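Lovastatin nonaketide synthase, polyketide synthase component (Aspergillus terreus, PDB 7CPX) builds the nonaketide skeleton of lovastatin by repeated condensation of malonyl-CoA and by ketoreduction, dehydration and methylation of the growing chain, working as a homodimer with the enoyl reductase LovC. Local coordinates at residues Phe1850-Val1859 and Thr2142-Leu2152; Val2322-Ile2331 and Ala2373-Gln2384. The protein carries 2 engineered substitutions. All blocks are in the same frame, centred on the assembly; numbering follows the deposited sequence.

Contact 1: Phe1850-Val1859 and Thr2142-Leu2152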
loop_
_atom_site.group_PDB
_atom_site.type_symbol
_atom_site.label_atom_id
_atom_site.label_comp_id
_atom_site.label_asym_id
_atom_site.label_seq_id
_atom_site.Cartn_x
_atom_site.Cartn_y
_atom_site.Cartn_z
ATOM N N PHE A 1850 35.464 -17.751 -9.180
ATOM C CA PHE A 1850 36.514 -17.923 -8.188
ATOM C C PHE A 1850 37.399 -19.089 -8.595
ATOM O O PHE A 1850 36.949 -20.030 -9.251
ATOM C CB PHE A 1850 35.936 -18.169 -6.789
ATOM C CG PHE A 1850 34.920 -19.276 -6.741
ATOM C CD1 PHE A 1850 35.306 -20.598 -6.873
ATOM C CD2 PHE A 1850 33.581 -18.993 -6.553
ATOM C CE1 PHE A 1850 34.377 -21.615 -6.829
ATOM C CE2 PHE A 1850 32.646 -20.004 -6.505
ATOM C CZ PHE A 1850 33.043 -21.319 -6.642
ATOM N N LEU A 1851 38.660 -19.025 -8.184
ATOM C CA LEU A 1851 39.579 -20.131 -8.395
ATOM C C LEU A 1851 39.283 -21.233 -7.388
ATOM O O LEU A 1851 39.135 -20.965 -6.191
ATOM C CB LEU A 1851 41.024 -19.658 -8.254
ATOM C CG LEU A 1851 41.468 -18.569 -9.231
ATOM C CD1 LEU A 1851 42.851 -18.051 -8.872
ATOM C CD2 LEU A 1851 41.449 -19.097 -10.653
ATOM N N GLU A 1852 39.198 -22.471 -7.869
ATOM C CA GLU A 1852 38.965 -23.611 -6.997
ATOM C C GLU A 1852 39.850 -24.766 -7.437
ATOM O O GLU A 1852 40.336 -24.808 -8.567
ATOM C CB GLU A 1852 37.492 -24.042 -7.003
ATOM C CG GLU A 1852 37.007 -24.616 -8.325
ATOM C CD GLU A 1852 35.606 -25.184 -8.228
ATOM O OE1 GLU A 1852 34.956 -24.987 -7.181
ATOM O OE2 GLU A 1852 35.156 -25.835 -9.196
ATOM N N SER A 1853 40.069 -25.701 -6.520
ATOM C CA SER A 1853 40.885 -26.864 -6.835
ATOM C C SER A 1853 40.141 -27.772 -7.804
ATOM O O SER A 1853 39.003 -28.178 -7.546
ATOM C CB SER A 1853 41.242 -27.624 -5.560
ATOM O OG SER A 1853 42.044 -28.754 -5.855
ATOM N N ALA A 1854 40.788 -28.096 -8.922
ATOM C CA ALA A 1854 40.212 -28.946 -9.953
ATOM C C ALA A 1854 40.803 -30.349 -9.942
ATOM O O ALA A 1854 40.646 -31.089 -10.918
ATOM C CB ALA A 1854 40.406 -28.307 -11.328
ATOM N N GLU A 1855 41.481 -30.726 -8.862
ATOM C CA GLU A 1855 42.115 -32.035 -8.792
ATOM C C GLU A 1855 41.089 -33.135 -9.020
ATOM O O GLU A 1855 40.087 -33.223 -8.303
ATOM C CB GLU A 1855 42.792 -32.211 -7.435
ATOM C CG GLU A 1855 43.961 -31.271 -7.202
ATOM C CD GLU A 1855 44.530 -31.388 -5.802
ATOM O OE1 GLU A 1855 43.914 -32.084 -4.967
ATOM O OE2 GLU A 1855 45.591 -30.785 -5.537
ATOM N N THR A 1856 41.340 -33.973 -10.025
ATOM C CA THR A 1856 40.496 -35.131 -10.284
ATOM C C THR A 1856 40.759 -36.268 -9.307
ATOM O O THR A 1856 39.957 -37.204 -9.236
ATOM C CB THR A 1856 40.711 -35.621 -11.719
ATOM O OG1 THR A 1856 40.444 -34.551 -12.636
ATOM C CG2 THR A 1856 39.797 -36.794 -12.035
ATOM N N TRP A 1857 41.852 -36.197 -8.552
ATOM C CA TRP A 1857 42.177 -37.192 -7.532
ATOM C C TRP A 1857 42.266 -38.594 -8.133
ATOM O O TRP A 1857 41.711 -39.562 -7.609
ATOM C CB TRP A 1857 41.169 -37.137 -6.385
ATOM C CG TRP A 1857 41.260 -35.864 -5.604
ATOM C CD1 TRP A 1857 42.321 -35.437 -4.862
ATOM C CD2 TRP A 1857 40.257 -34.849 -5.490
ATOM N NE1 TRP A 1857 42.042 -34.222 -4.293
ATOM C CE2 TRP A 1857 40.781 -33.838 -4.663
ATOM C CE3 TRP A 1857 38.968 -34.698 -6.007
ATOM C CZ2 TRP A 1857 40.062 -32.691 -4.338
ATOM C CZ3 TRP A 1857 38.255 -33.559 -5.684
ATOM C CH2 TRP A 1857 38.803 -32.570 -4.858
ATOM N N PHE A 1858 42.975 -38.690 -9.257
ATOM C CA PHE A 1858 43.439 -39.963 -9.803
ATOM C C PHE A 1858 42.275 -40.906 -10.113
ATOM O O PHE A 1858 42.134 -41.981 -9.526
ATOM C CB PHE A 1858 44.434 -40.619 -8.844
ATOM C CG PHE A 1858 45.416 -39.657 -8.239
ATOM C CD1 PHE A 1858 46.476 -39.168 -8.981
ATOM C CD2 PHE A 1858 45.279 -39.245 -6.925
ATOM C CE1 PHE A 1858 47.379 -38.284 -8.425
ATOM C CE2 PHE A 1858 46.178 -38.361 -6.363
ATOM C CZ PHE A 1858 47.230 -37.879 -7.114
ATOM N N VAL A 1859 41.433 -40.482 -11.049
ATOM C CA VAL A 1859 40.424 -41.370 -11.622
ATOM C C VAL A 1859 41.112 -42.208 -12.695
ATOM O O VAL A 1859 41.683 -41.645 -13.641
ATOM C CB VAL A 1859 39.236 -40.581 -12.195
ATOM C CG1 VAL A 1859 38.252 -41.524 -12.864
ATOM C CG2 VAL A 1859 38.550 -39.794 -11.095
ATOM N N THR A 2142 43.368 -20.594 -3.510
ATOM C CA THR A 2142 42.371 -21.257 -4.331
ATOM C C THR A 2142 41.279 -21.831 -3.441
ATOM O O THR A 2142 41.562 -22.405 -2.384
ATOM C CB THR A 2142 43.020 -22.369 -5.158
ATOM O OG1 THR A 2142 44.046 -21.811 -5.989
ATOM C CG2 THR A 2142 41.996 -23.064 -6.024
ATOM N N ARG A 2143 40.031 -21.665 -3.870
ATOM C CA ARG A 2143 38.885 -22.134 -3.101
ATOM C C ARG A 2143 38.840 -23.655 -3.144
ATOM O O ARG A 2143 38.511 -24.247 -4.176
ATOM C CB ARG A 2143 37.600 -21.527 -3.654
ATOM C CG ARG A 2143 36.349 -21.878 -2.870
ATOM C CD ARG A 2143 35.218 -20.924 -3.203
ATOM N NE ARG A 2143 33.952 -21.326 -2.603
ATOM C CZ ARG A 2143 32.838 -20.609 -2.660
ATOM N NH1 ARG A 2143 32.802 -19.435 -3.269
ATOM N NH2 ARG A 2143 31.734 -21.080 -2.088
ATOM N N VAL A 2144 39.160 -24.289 -2.021
ATOM C CA VAL A 2144 39.284 -25.740 -1.957
ATOM C C VAL A 2144 38.019 -26.392 -2.496
ATOM O O VAL A 2144 36.921 -25.838 -2.382
ATOM C CB VAL A 2144 39.572 -26.207 -0.519
ATOM C CG1 VAL A 2144 39.698 -27.711 -0.475
ATOM C CG2 VAL A 2144 40.839 -25.556 0.007
ATOM N N ARG A 2145 38.171 -27.569 -3.094
ATOM C CA ARG A 2145 37.065 -28.345 -3.629
ATOM C C ARG A 2145 36.860 -29.594 -2.783
ATOM O O ARG A 2145 37.815 -30.175 -2.259
ATOM C CB ARG A 2145 37.321 -28.738 -5.087
ATOM C CG ARG A 2145 36.307 -29.722 -5.660
ATOM C CD ARG A 2145 36.659 -30.144 -7.077
ATOM N NE ARG A 2145 36.190 -29.191 -8.074
ATOM C CZ ARG A 2145 36.180 -29.421 -9.380
ATOM N NH1 ARG A 2145 36.607 -30.568 -9.885
ATOM N NH2 ARG A 2145 35.722 -28.480 -10.201
ATOM N N SER A 2146 35.600 -30.000 -2.653
ATOM C CA SER A 2146 35.287 -31.207 -1.905
ATOM C C SER A 2146 35.909 -32.424 -2.578
ATOM O O SER A 2146 36.018 -32.500 -3.805
ATOM C CB SER A 2146 33.774 -31.387 -1.791
ATOM O OG SER A 2146 33.457 -32.528 -1.014
ATOM N N ILE A 2147 36.319 -33.389 -1.754
ATOM C CA ILE A 2147 36.961 -34.588 -2.278
ATOM C C ILE A 2147 36.032 -35.316 -3.237
ATOM O O ILE A 2147 36.479 -35.869 -4.250
ATOM C CB ILE A 2147 37.398 -35.501 -1.116
ATOM C CG1 ILE A 2147 38.339 -36.596 -1.615
ATOM C CG2 ILE A 2147 36.190 -36.121 -0.453
ATOM C CD1 ILE A 2147 39.708 -36.092 -1.993
ATOM N N ASP A 2148 34.733 -35.332 -2.940
ATOM C CA ASP A 2148 33.741 -36.016 -3.757
ATOM C C ASP A 2148 32.958 -35.054 -4.643
ATOM O O ASP A 2148 31.843 -35.379 -5.065
ATOM C CB ASP A 2148 32.783 -36.810 -2.868
ATOM C CG ASP A 2148 32.049 -35.936 -1.873
ATOM O OD1 ASP A 2148 32.314 -34.716 -1.838
ATOM O OD2 ASP A 2148 31.201 -36.469 -1.126
ATOM N N ALA A 2149 33.507 -33.870 -4.918
ATOM C CA ALA A 2149 32.842 -32.954 -5.837
ATOM C C ALA A 2149 32.841 -33.496 -7.258
ATOM O O ALA A 2149 31.910 -33.226 -8.026
ATOM C CB ALA A 2149 33.519 -31.585 -5.795
ATOM N N GLU A 2150 33.865 -34.259 -7.623
ATOM C CA GLU A 2150 34.025 -34.797 -8.964
ATOM C C GLU A 2150 33.878 -36.314 -8.936
ATOM O O GLU A 2150 33.890 -36.947 -7.878
ATOM C CB GLU A 2150 35.391 -34.406 -9.539
ATOM C CG GLU A 2150 35.418 -34.254 -11.050
ATOM C CD GLU A 2150 34.629 -33.053 -11.528
ATOM O OE1 GLU A 2150 34.079 -32.323 -10.676
ATOM O OE2 GLU A 2150 34.560 -32.838 -12.756
ATOM N N THR A 2151 33.732 -36.892 -10.125
ATOM C CA THR A 2151 33.664 -38.341 -10.242
ATOM C C THR A 2151 34.931 -38.970 -9.677
ATOM O O THR A 2151 36.043 -38.501 -9.936
ATOM C CB THR A 2151 33.477 -38.748 -11.703
ATOM O OG1 THR A 2151 32.194 -38.309 -12.165
ATOM C CG2 THR A 2151 33.580 -40.258 -11.854
ATOM N N LEU A 2152 34.757 -40.039 -8.901
ATOM C CA LEU A 2152 35.861 -40.705 -8.232
ATOM C C LEU A 2152 36.041 -42.158 -8.639
ATOM O O LEU A 2152 37.027 -42.776 -8.221
ATOM C CB LEU A 2152 35.668 -40.654 -6.710
ATOM C CG LEU A 2152 35.764 -39.275 -6.064
ATOM C CD1 LEU A 2152 35.247 -39.345 -4.647
ATOM C CD2 LEU A 2152 37.194 -38.781 -6.081
#

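Contact 2: Val2322-Ile2331 and Ala2373-Gln2384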
loop_
_atom_site.group_PDB
_atom_site.type_symbol
_atom_site.label_atom_id
_atom_site.label_comp_id
_atom_site.label_asym_id
_atom_site.label_seq_id
_atom_site.Cartn_x
_atom_site.Cartn_y
_atom_site.Cartn_z
ATOM N N VAL A 2322 49.891 -51.697 0.611
ATOM C CA VAL A 2322 50.492 -50.558 -0.074
ATOM C C VAL A 2322 51.990 -50.775 -0.241
ATOM O O VAL A 2322 52.557 -50.503 -1.306
ATOM C CB VAL A 2322 50.190 -49.253 0.681
ATOM C CG1 VAL A 2322 51.090 -48.135 0.183
ATOM C CG2 VAL A 2322 48.733 -48.881 0.508
ATOM N N ALA A 2323 52.654 -51.267 0.806
ATOM C CA ALA A 2323 54.071 -51.590 0.701
ATOM C C ALA A 2323 54.330 -52.659 -0.350
ATOM O O ALA A 2323 55.456 -52.763 -0.848
ATOM C CB ALA A 2323 54.604 -52.053 2.056
ATOM N N SER A 2324 53.319 -53.450 -0.693
ATOM C CA SER A 2324 53.437 -54.478 -1.716
ATOM C C SER A 2324 53.112 -53.959 -3.110
ATOM O O SER A 2324 53.112 -54.744 -4.064
ATOM C CB SER A 2324 52.518 -55.658 -1.383
ATOM O OG SER A 2324 52.841 -56.213 -0.122
ATOM N N GLY A 2325 52.836 -52.666 -3.253
ATOM C CA GLY A 2325 52.495 -52.105 -4.544
ATOM C C GLY A 2325 51.032 -52.190 -4.905
ATOM O O GLY A 2325 50.697 -52.106 -6.092
ATOM N N LEU A 2326 50.150 -52.352 -3.924
ATOM C CA LEU A 2326 48.723 -52.524 -4.154
ATOM C C LEU A 2326 47.951 -51.428 -3.434
ATOM O O LEU A 2326 48.265 -51.086 -2.290
ATOM C CB LEU A 2326 48.259 -53.895 -3.664
ATOM C CG LEU A 2326 48.914 -55.102 -4.332
ATOM C CD1 LEU A 2326 48.878 -56.300 -3.400
ATOM C CD2 LEU A 2326 48.226 -55.426 -5.644
ATOM N N ALA A 2327 46.938 -50.887 -4.105
ATOM C CA ALA A 2327 46.124 -49.842 -3.500
ATOM C C ALA A 2327 45.434 -50.364 -2.249
ATOM O O ALA A 2327 44.881 -51.468 -2.236
ATOM C CB ALA A 2327 45.083 -49.333 -4.495
ATOM N N ALA A 2328 45.468 -49.562 -1.190
ATOM C CA ALA A 2328 44.821 -49.919 0.064
ATOM C C ALA A 2328 44.835 -48.702 0.973
ATOM O O ALA A 2328 45.600 -47.758 0.764
ATOM C CB ALA A 2328 45.515 -51.103 0.740
ATOM N N SER A 2329 43.979 -48.743 1.989
ATOM C CA SER A 2329 43.876 -47.670 2.968
ATOM C C SER A 2329 42.880 -48.110 4.032
ATOM O O SER A 2329 42.142 -49.084 3.855
ATOM C CB SER A 2329 43.440 -46.352 2.329
ATOM O OG SER A 2329 42.203 -46.506 1.656
ATOM N N THR A 2330 42.874 -47.382 5.143
ATOM C CA THR A 2330 41.929 -47.612 6.223
ATOM C C THR A 2330 41.347 -46.284 6.676
ATOM O O THR A 2330 41.995 -45.238 6.587
ATOM C CB THR A 2330 42.582 -48.314 7.416
ATOM O OG1 THR A 2330 43.759 -47.598 7.812
ATOM C CG2 THR A 2330 42.950 -49.736 7.056
ATOM N N ILE A 2331 40.114 -46.341 7.164
ATOM C CA ILE A 2331 39.416 -45.185 7.707
ATOM C C ILE A 2331 39.050 -45.525 9.142
ATOM O O ILE A 2331 38.254 -46.440 9.387
ATOM C CB ILE A 2331 38.174 -44.822 6.883
ATOM C CG1 ILE A 2331 37.278 -46.048 6.672
ATOM C CG2 ILE A 2331 38.591 -44.268 5.546
ATOM C CD1 ILE A 2331 36.079 -45.782 5.791
ATOM N N ALA A 2373 39.942 -41.746 1.587
ATOM C CA ALA A 2373 40.747 -42.957 1.722
ATOM C C ALA A 2373 41.047 -43.573 0.363
ATOM O O ALA A 2373 42.168 -44.030 0.112
ATOM C CB ALA A 2373 40.034 -43.966 2.617
ATOM N N VAL A 2374 40.054 -43.600 -0.526
ATOM C CA VAL A 2374 40.282 -44.091 -1.882
ATOM C C VAL A 2374 41.326 -43.229 -2.577
ATOM O O VAL A 2374 42.242 -43.734 -3.240
ATOM C CB VAL A 2374 38.962 -44.116 -2.671
ATOM C CG1 VAL A 2374 39.226 -44.410 -4.135
ATOM C CG2 VAL A 2374 38.019 -45.144 -2.087
ATOM N N VAL A 2375 41.193 -41.911 -2.438
ATOM C CA VAL A 2375 42.144 -40.995 -3.055
ATOM C C VAL A 2375 43.534 -41.211 -2.478
ATOM O O VAL A 2375 44.534 -41.146 -3.197
ATOM C CB VAL A 2375 41.674 -39.542 -2.873
ATOM C CG1 VAL A 2375 42.771 -38.577 -3.278
ATOM C CG2 VAL A 2375 40.423 -39.299 -3.687
ATOM N N ALA A 2376 43.620 -41.461 -1.173
ATOM C CA ALA A 2376 44.908 -41.716 -0.545
ATOM C C ALA A 2376 45.529 -42.997 -1.077
ATOM O O ALA A 2376 46.737 -43.054 -1.314
ATOM C CB ALA A 2376 44.749 -41.791 0.972
ATOM N N GLY A 2377 44.719 -44.038 -1.266
ATOM C CA GLY A 2377 45.245 -45.271 -1.830
ATOM C C GLY A 2377 45.766 -45.078 -3.242
ATOM O O GLY A 2377 46.862 -45.532 -3.587
ATOM N N ARG A 2378 44.985 -44.391 -4.080
ATOM C CA ARG A 2378 45.428 -44.135 -5.448
ATOM C C ARG A 2378 46.682 -43.269 -5.464
ATOM O O ARG A 2378 47.607 -43.515 -6.248
ATOM C CB ARG A 2378 44.306 -43.476 -6.254
ATOM C CG ARG A 2378 43.353 -44.464 -6.920
ATOM C CD ARG A 2378 41.944 -44.351 -6.367
ATOM N NE ARG A 2378 41.296 -43.102 -6.755
ATOM C CZ ARG A 2378 40.161 -43.011 -7.437
ATOM N NH1 ARG A 2378 39.476 -44.084 -7.796
ATOM N NH2 ARG A 2378 39.695 -41.808 -7.760
ATOM N N ARG A 2379 46.734 -42.251 -4.604
ATOM C CA ARG A 2379 47.906 -41.389 -4.532
ATOM C C ARG A 2379 49.124 -42.161 -4.051
ATOM O O ARG A 2379 50.236 -41.929 -4.529
ATOM C CB ARG A 2379 47.625 -40.200 -3.612
ATOM C CG ARG A 2379 48.811 -39.266 -3.433
ATOM C CD ARG A 2379 48.456 -38.036 -2.609
ATOM N NE ARG A 2379 47.474 -37.185 -3.276
ATOM C CZ ARG A 2379 46.232 -36.979 -2.859
ATOM N NH1 ARG A 2379 45.766 -37.536 -1.751
ATOM N NH2 ARG A 2379 45.435 -36.183 -3.566
ATOM N N ALA A 2380 48.940 -43.071 -3.093
ATOM C CA ALA A 2380 50.048 -43.897 -2.635
ATOM C C ALA A 2380 50.556 -44.790 -3.754
ATOM O O ALA A 2380 51.767 -44.951 -3.927
ATOM C CB ALA A 2380 49.615 -44.738 -1.435
ATOM N N VAL A 2381 49.644 -45.372 -4.533
ATOM C CA VAL A 2381 50.063 -46.198 -5.664
ATOM C C VAL A 2381 50.852 -45.364 -6.665
ATOM O O VAL A 2381 51.911 -45.779 -7.154
ATOM C CB VAL A 2381 48.842 -46.863 -6.323
ATOM C CG1 VAL A 2381 49.217 -47.435 -7.681
ATOM C CG2 VAL A 2381 48.294 -47.952 -5.423
ATOM N N HIS A 2382 50.348 -44.171 -6.987
ATOM C CA HIS A 2382 51.029 -43.327 -7.965
ATOM C C HIS A 2382 52.389 -42.867 -7.453
ATOM O O HIS A 2382 53.362 -42.825 -8.214
ATOM C CB HIS A 2382 50.148 -42.133 -8.326
ATOM C CG HIS A 2382 48.915 -42.509 -9.085
ATOM N ND1 HIS A 2382 48.953 -43.283 -10.225
ATOM C CD2 HIS A 2382 47.610 -42.221 -8.869
ATOM C CE1 HIS A 2382 47.724 -43.455 -10.679
ATOM N NE2 HIS A 2382 46.891 -42.822 -9.874
ATOM N N GLN A 2383 52.478 -42.512 -6.171
ATOM C CA GLN A 2383 53.767 -42.159 -5.589
ATOM C C GLN A 2383 54.703 -43.356 -5.568
ATOM O O GLN A 2383 55.926 -43.191 -5.630
ATOM C CB GLN A 2383 53.571 -41.611 -4.176
ATOM C CG GLN A 2383 52.817 -40.293 -4.120
ATOM C CD GLN A 2383 52.416 -39.909 -2.708
ATOM O OE1 GLN A 2383 52.558 -40.697 -1.773
ATOM N NE2 GLN A 2383 51.911 -38.692 -2.547
ATOM N N GLN A 2384 54.151 -44.565 -5.468
ATOM C CA GLN A 2384 54.963 -45.764 -5.634
ATOM C C GLN A 2384 55.499 -45.853 -7.055
ATOM O O GLN A 2384 56.651 -46.249 -7.268
ATOM C CB GLN A 2384 54.139 -47.001 -5.278
ATOM C CG GLN A 2384 54.949 -48.139 -4.682
ATOM C CD GLN A 2384 54.124 -49.012 -3.758
ATOM O OE1 GLN A 2384 52.899 -48.911 -3.721
ATOM N NE2 GLN A 2384 54.795 -49.871 -2.998
#

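Contact 1: Phe1850-Val1859 and Thr2142-Leu2152
The indole of Trp1857 lies against Ile2147, whose CD1 sits over the five-membered ring, 3.6 Å from its centroid. With Ile2147 CG1 anti to the backbone N (chi1 -167°) that branch reaches the indole, and the turn at chi2 lays CD1 over it; the opposite face receives the carbonyl oxygen of Glu1855. Arg2145 bends at chi3 (-84°) and runs past Trp1857 CH2, its CG 3.9 Å away, to a salt bridge in which NH2 meets Glu1852 OE2 at 2.9 Å. That bond is nearly straight (167°), but the carboxylate stands perpendicular to the guanidinium and is met from above its plane. Glu1852 OE2 also takes a hydrogen bond from Gln1841. The backbones join through one bridge of parallel type: Arg2143 N donates to Leu1851 O at 2.6 Å and Ser1853 N to Arg2143 O at 3.2 Å. It links the antiparallel pair 1838-1842/1849-1853 to the pair 1828-1832/2139-2143, whose second strand opens the ketoreductase domain. The extended Arg2143 packs closely over one face of Phe1850: Arg2143 CD makes a CH-pi contact 3.8 Å from the centroid of the Phe1850 ring, and Arg2143 CZ a cation-pi contact at 4.2 Å. Glu2150 OE1, 3.2 Å from Arg2145 NH1 but well out of the guanidinium plane, probably adds only charge attraction; Glu2150 OE2 forms a salt bridge with Arg1911. Toward exposed Thr2151 the contact thins, Val1859 CG2 lying against its carbonyl oxygen.

Contact 2: Val2322-Ile2331 and Ala2373-Gln2384
Ala2373 turns its CB to Ile2331 CG2, where helix 2363-2385 packs on strand 2329-2333 of the Rossmann-type parallel sheet of the ketoreductase. Strand 2400-2402 lies next to strand 2329-2333 and parallel to it, so the helix belongs to a beta-alpha-beta crossover; residues 2373-2384 run at 159° to residues 2329-2331, the axes 7.8 Å apart at closest. The carbonyl oxygen of Ala2373, already bonded to Gly2377 N within the helix, accepts a weak second hydrogen bond of 2.9 Å from Ser2329 OG, placed between the backbone N and the carbonyl carbon of its own residue (chi1 57°). One turn on, Gly2377 presents bare backbone, and Ala2328 O comes to 3.6 Å from its CA. Ala2380 then meets the end of helix 2305-2323, its CB 4.0 Å from Val2322 CG1. Val2381 reaches the loop with a single branch: CG2, anti to its own carbonyl carbon, lies against Ala2327, 3.6 Å from CB. Last comes Gln2384, whose side chain extends to the turn closing helix 2305-2323. There Gly2325, with positive phi, forms a Schellman motif, and its N donates to Val2322 O at 2.9 Å.

Helix 2363-2385 ties the two contacts, whose centres lie 19 Å apart. In contact 2 one side of it packs on strand 2329-2333; away from that strand, Arg2378 turns to contact 1, where NH1 probably bonds Leu2152 O at 2.8 Å and NH2 probably bonds Trp1857 O at 3.0 Å. One guanidinium thus reaches a backbone carbonyl in each segment of contact 1. A turn later the His2382 ring meets Phe1858 with planes about 40° apart, CD2 lying 3.3 Å from Phe1858 CD1, while Trp1857 also touches Val2375 and Arg2379. Both contacts lie away from the NADP pocket of the ketoreductase.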